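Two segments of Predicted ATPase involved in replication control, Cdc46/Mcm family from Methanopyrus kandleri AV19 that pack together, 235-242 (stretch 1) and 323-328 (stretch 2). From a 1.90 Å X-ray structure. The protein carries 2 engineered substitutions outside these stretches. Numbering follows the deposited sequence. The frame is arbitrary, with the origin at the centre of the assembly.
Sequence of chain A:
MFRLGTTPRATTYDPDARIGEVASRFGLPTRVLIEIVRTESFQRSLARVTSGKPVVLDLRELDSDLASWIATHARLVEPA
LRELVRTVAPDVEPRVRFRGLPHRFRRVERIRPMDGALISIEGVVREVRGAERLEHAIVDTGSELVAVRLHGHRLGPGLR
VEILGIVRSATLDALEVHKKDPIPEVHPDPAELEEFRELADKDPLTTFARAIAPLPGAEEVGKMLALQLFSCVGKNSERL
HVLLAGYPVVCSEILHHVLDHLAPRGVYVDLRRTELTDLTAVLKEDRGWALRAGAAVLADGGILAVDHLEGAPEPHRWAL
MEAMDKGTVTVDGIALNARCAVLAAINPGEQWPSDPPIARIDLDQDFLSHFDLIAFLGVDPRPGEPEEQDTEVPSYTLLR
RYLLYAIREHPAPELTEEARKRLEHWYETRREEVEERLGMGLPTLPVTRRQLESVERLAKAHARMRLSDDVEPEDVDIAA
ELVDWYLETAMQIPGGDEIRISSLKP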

# COMPACT_ATOMS: atom_id res chain seq x y z
N LYS A 235 -1.33 8.49 6.80
CA LYS A 235 -1.14 9.85 7.34
C LYS A 235 0.12 10.51 6.76
O LYS A 235 1.25 10.07 7.00
CB LYS A 235 -1.12 9.82 8.87
CG LYS A 235 -1.14 11.18 9.57
CD LYS A 235 -1.25 11.02 11.10
CE LYS A 235 -0.79 12.28 11.86
NZ LYS A 235 -0.44 11.97 13.29
N ASN A 236 -0.11 11.57 5.99
CA ASN A 236 0.88 12.17 5.10
C ASN A 236 2.22 12.51 5.74
O ASN A 236 3.29 12.19 5.21
CB ASN A 236 0.24 13.40 4.42
CG ASN A 236 1.26 14.45 4.01
OD1 ASN A 236 2.20 14.18 3.26
ND2 ASN A 236 1.06 15.67 4.50
N SER A 237 2.15 13.13 6.91
CA SER A 237 3.33 13.66 7.59
C SER A 237 4.18 12.59 8.30
O SER A 237 5.18 12.95 8.92
CB SER A 237 2.87 14.71 8.61
OG SER A 237 1.90 14.13 9.48
N GLU A 238 3.80 11.32 8.20
CA GLU A 238 4.41 10.20 8.97
C GLU A 238 5.54 9.48 8.26
O GLU A 238 6.43 8.89 8.91
CB GLU A 238 3.37 9.12 9.28
CG GLU A 238 2.17 9.60 10.03
CD GLU A 238 2.51 9.94 11.44
OE1 GLU A 238 2.67 9.00 12.24
OE2 GLU A 238 2.67 11.15 11.73
N ARG A 239 5.47 9.47 6.93
CA ARG A 239 6.32 8.62 6.11
C ARG A 239 7.75 9.16 6.04
O ARG A 239 7.94 10.38 5.93
CB ARG A 239 5.71 8.50 4.71
CG ARG A 239 4.36 7.76 4.73
CD ARG A 239 3.77 7.61 3.34
NE ARG A 239 3.40 8.89 2.75
CZ ARG A 239 2.27 9.55 3.01
NH1 ARG A 239 1.37 9.06 3.88
NH2 ARG A 239 2.04 10.69 2.40
N LEU A 240 8.73 8.26 6.09
CA LEU A 240 10.14 8.61 6.04
C LEU A 240 10.73 8.35 4.68
O LEU A 240 10.45 7.32 4.06
CB LEU A 240 10.95 7.84 7.10
CG LEU A 240 10.81 8.28 8.56
CD1 LEU A 240 11.05 7.10 9.48
CD2 LEU A 240 11.78 9.39 8.87
N HIS A 241 11.59 9.26 4.23
CA HIS A 241 12.28 9.13 2.95
C HIS A 241 13.77 9.08 3.18
O HIS A 241 14.32 9.91 3.92
CB HIS A 241 11.89 10.29 2.02
CG HIS A 241 10.41 10.50 1.93
ND1 HIS A 241 9.56 9.54 1.42
CD2 HIS A 241 9.62 11.53 2.30
CE1 HIS A 241 8.31 9.98 1.47
NE2 HIS A 241 8.32 11.19 2.01
N VAL A 242 14.41 8.08 2.60
CA VAL A 242 15.82 7.76 2.90
C VAL A 242 16.59 7.65 1.59
O VAL A 242 16.13 7.00 0.65
CB VAL A 242 15.96 6.45 3.75
CG1 VAL A 242 17.42 6.10 4.01
CG2 VAL A 242 15.23 6.57 5.11
N ALA A 323 5.22 13.36 -4.41
CA ALA A 323 4.91 12.12 -3.70
C ALA A 323 5.45 12.16 -2.27
O ALA A 323 4.78 11.70 -1.34
CB ALA A 323 5.46 10.90 -4.45
N MET A 324 6.65 12.72 -2.10
CA MET A 324 7.31 12.76 -0.80
C MET A 324 6.66 13.75 0.15
O MET A 324 6.46 13.43 1.33
CB MET A 324 8.81 13.10 -0.94
CG MET A 324 9.60 12.02 -1.66
SD MET A 324 11.17 12.66 -2.31
CE MET A 324 12.12 12.60 -0.82
N ASP A 325 6.37 14.95 -0.35
CA ASP A 325 5.79 16.04 0.46
C ASP A 325 4.29 15.90 0.68
O ASP A 325 3.80 16.17 1.78
CB ASP A 325 6.00 17.40 -0.21
CG ASP A 325 7.45 17.84 -0.25
OD1 ASP A 325 8.32 17.15 0.33
OD2 ASP A 325 7.71 18.90 -0.86
N LYS A 326 3.56 15.51 -0.37
CA LYS A 326 2.10 15.56 -0.36
C LYS A 326 1.42 14.18 -0.48
O LYS A 326 0.21 14.06 -0.26
CB LYS A 326 1.59 16.52 -1.45
CG LYS A 326 2.12 17.96 -1.34
CD LYS A 326 1.88 18.73 -2.63
CE LYS A 326 2.48 20.14 -2.60
NZ LYS A 326 2.25 20.84 -1.28
N GLY A 327 2.20 13.15 -0.82
CA GLY A 327 1.64 11.80 -0.97
C GLY A 327 0.71 11.60 -2.17
O GLY A 327 -0.17 10.72 -2.15
N THR A 328 0.93 12.42 -3.20
CA THR A 328 0.17 12.33 -4.44
C THR A 328 1.09 12.42 -5.65
O THR A 328 2.24 12.86 -5.55
CB THR A 328 -0.86 13.50 -4.55
OG1 THR A 328 -0.17 14.75 -4.54
CG2 THR A 328 -1.84 13.47 -3.39
O HOH W 1 4.80 10.04 0.80
O HOH W 2 3.88 12.41 2.21

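This is a small, largely polar contact in which side chains from an irregular segment reach the carbonyl-rich end of a helix, meeting its backbone oxygens directly or through water. The two stretches bury 276 Å² between them, both sides summed. Residues 235-242 form no regular helix or strand, whereas stretch 2 opens in a helix that begins earlier in the chain. Asn 236 lies nearest Gly 327, with 6.1 Å between their CA atoms, and His 241 lies nearest Met 324, with 7.2 Å between theirs, so the segments run in opposite senses. The CA-to-CB bonds of Asn 236, Arg 239 and His 241 all point toward stretch 2.

Carbonyls in the last turn of a helix lack the full set of amide partners found farther back, which leaves them open to side-chain donors. His 241 uses this opportunity: its NE2 donates a hydrogen bond to Met 324 O at 3.0 Å, with an N-H...O angle of 140°. Its ND1 is hydrogen-bonded elsewhere in the structure, so both ring nitrogens are engaged. The same ring offers a face to Met 324, whose CB lies 3.8 Å from the ring centroid in a CH-pi contact. Met 324 SD sits farther off, 5.0 Å from that centroid, in an oblique sulfur-aromatic approach. Imidazole thus combines a polar edge with a flat surface, matching the carbonyl and the CB of one residue.

Arg 239 extends the polar network through two waters. Water 1 accepts from Arg 239 NE at 2.7 Å and its O donates to Ala 323 O, also at 2.7 Å; water 2 accepts a weak hydrogen bond from Arg 239 NH2 at 2.5 Å and donates to Met 324 O at 2.9 Å. A guanidinium has several donors spread over a plane, which suits it to serving successive carbonyls through water.

Gly 327 is the first residue after the helix to leave helical phi/psi, with positive phi. Its N makes a weak hydrogen bond to Ala 323 O at 3.0 Å, and its phi of 69° is a conformation that favours glycine. Packing adds a second reason: Arg 239 NH2 lies 3.6 Å from Gly 327 CA, and an ideal CB would come within 2.5 Å of that NH2, a clash.

The exposed Asn 236 has its side chain near the carbonyl of Asp 325. The CA-to-CB bonds of Asp 325 and Lys 326 point away, so stretch 2 meets its neighbour here mainly through its backbone.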